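Local coordinates for iodotyrosine deiodinase (Thermotoga neapolitana, PDB 6TYK), which catalyses the FMN-dependent reductive dehalogenation of halotyrosines, among them 3-iodo-L-tyrosine and 3,5-diiodo-L-tyrosine, releasing halide and working as a homodimer, at the interface of chains A and B. Sequence-based numbering; all coordinates share one arbitrary frame. Chains: chain A/B, iodotyrosine deiodinase.

The interface of chains A and B. Residues chain A 173, 175-176; chain B 35-38, 42, 44.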
# COMPACT_ATOMS: atom_id res chain seq x y z
N LYS A 173 17.34 3.24 -10.82
CA LYS A 173 16.04 2.61 -10.77
C LYS A 173 15.97 1.50 -11.81
O LYS A 173 16.52 1.64 -12.91
CB LYS A 173 14.95 3.65 -11.03
CG LYS A 173 13.57 3.17 -10.64
CD LYS A 173 12.54 4.28 -10.67
CE LYS A 173 11.17 3.74 -10.30
NZ LYS A 173 10.21 4.80 -9.94
N PRO A 175 13.91 -0.96 -14.55
CA PRO A 175 12.90 -0.56 -15.54
C PRO A 175 11.47 -0.74 -15.06
O PRO A 175 11.19 -1.40 -14.05
CB PRO A 175 13.17 -1.51 -16.72
CG PRO A 175 14.56 -2.03 -16.51
CD PRO A 175 14.73 -2.09 -15.02
N ARG A 176 10.55 -0.11 -15.78
CA ARG A 176 9.14 -0.38 -15.58
C ARG A 176 8.51 -0.77 -16.90
O ARG A 176 8.64 -0.07 -17.90
CB ARG A 176 8.42 0.85 -15.01
CG ARG A 176 8.82 1.22 -13.58
CD ARG A 176 8.48 0.11 -12.60
NE ARG A 176 8.61 0.51 -11.21
CZ ARG A 176 9.77 0.53 -10.54
NH1 ARG A 176 10.90 0.21 -11.16
NH2 ARG A 176 9.79 0.89 -9.27
N ASN B 35 2.28 2.68 -11.30
CA ASN B 35 3.18 1.76 -11.95
C ASN B 35 4.65 2.05 -11.63
O ASN B 35 5.52 1.20 -11.80
CB ASN B 35 2.91 1.81 -13.46
CG ASN B 35 3.65 0.73 -14.23
OD1 ASN B 35 3.47 -0.46 -13.97
ND2 ASN B 35 4.45 1.15 -15.21
N GLU B 36 4.92 3.27 -11.17
CA GLU B 36 6.27 3.67 -10.78
C GLU B 36 6.63 3.21 -9.38
O GLU B 36 7.78 3.34 -8.95
CB GLU B 36 6.42 5.19 -10.87
CG GLU B 36 6.46 5.73 -12.28
CD GLU B 36 7.64 5.19 -13.06
OE1 GLU B 36 8.72 4.98 -12.45
OE2 GLU B 36 7.49 4.97 -14.28
N ALA B 37 5.65 2.70 -8.65
CA ALA B 37 5.88 2.21 -7.30
C ALA B 37 6.86 1.03 -7.29
O ALA B 37 7.01 0.31 -8.28
CB ALA B 37 4.57 1.81 -6.66
N PRO B 38 7.53 0.83 -6.15
CA PRO B 38 8.34 -0.37 -5.95
C PRO B 38 7.47 -1.61 -5.83
O PRO B 38 6.25 -1.51 -5.63
CB PRO B 38 9.04 -0.09 -4.63
CG PRO B 38 8.07 0.78 -3.89
CD PRO B 38 7.50 1.68 -4.95
N ASN B 42 10.75 -6.31 -8.29
CA ASN B 42 10.31 -5.46 -9.38
C ASN B 42 9.34 -6.16 -10.33
O ASN B 42 9.33 -5.89 -11.53
CB ASN B 42 11.50 -4.88 -10.15
CG ASN B 42 11.11 -3.73 -11.04
OD1 ASN B 42 10.22 -2.96 -10.72
ND2 ASN B 42 11.75 -3.61 -12.19
N GLN B 44 6.18 -5.76 -10.57
CA GLN B 44 5.05 -4.92 -10.97
C GLN B 44 3.79 -5.76 -11.06
O GLN B 44 3.17 -5.86 -12.13
CB GLN B 44 5.31 -4.26 -12.32
CG GLN B 44 6.49 -3.30 -12.31
CD GLN B 44 6.74 -2.75 -13.70
OE1 GLN B 44 7.59 -3.25 -14.41
NE2 GLN B 44 6.00 -1.72 -14.08
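A:Arg176 reaches across the homodimer interface to the chain turn B:Asn35 to B:Ala37, where helix 24-35 of chain B ends. Its guanidinium is directed at backbone oxygens: NH2 donates to the carbonyl O of B:Ala37 at 3.0 Å, from above the carbonyl plane, and more weakly to the O of B:Glu36. NE adds weak bonds to the O atoms of B:Asn35, which lies at the edge in the guanidinium plane, and of B:Ala37. With CG anti to the carbonyl carbon, a bend at chi2 (-62°) turns the NE and NH2 side of the guanidinium towards this turn.

Both faces of the guanidinium are covered near the rim. OD1 of B:Asn42 sits 3.2 Å above one face, the amide plane turned 58° from that of the guanidinium, and CE of A:Lys173 lies over the opposite face. A:Lys173, extended beyond CG, meets the side chain of B:Glu36 at about a right angle. NZ lies 2.9 Å from OE1 of B:Glu36 in a salt bridge, OE1 accepting on its anti lone pair, and also donates in the carbonyl plane to the backbone O of the same residue. Ammonium and guanidinium thus converge on the carbonyls at and just beyond the C-terminal end of helix 24-35, where the helix dipole would probably favour positive charge.

Without the guanidinium, as with an alanine here, the carbonyl of B:Ala37 would probably lose its NH2 donor and a gap would open between A:Lys173 and B:Asn42. CD of A:Arg176 packs 3.5 Å from CD of B:Gln44, whose amide is steadied by a bond from NE2 to OD1 of B:Asn35. A:Lys173 and A:Arg176, with B:Pro38 and B:Asn42, belong to the FMN pocket, so the patch probably helps shape a cofactor site built from both subunits. At its other margin, ND2 of B:Asn42 donates almost straight, 176° at the hydrogen, to the backbone O of A:Pro175 at 2.9 Å.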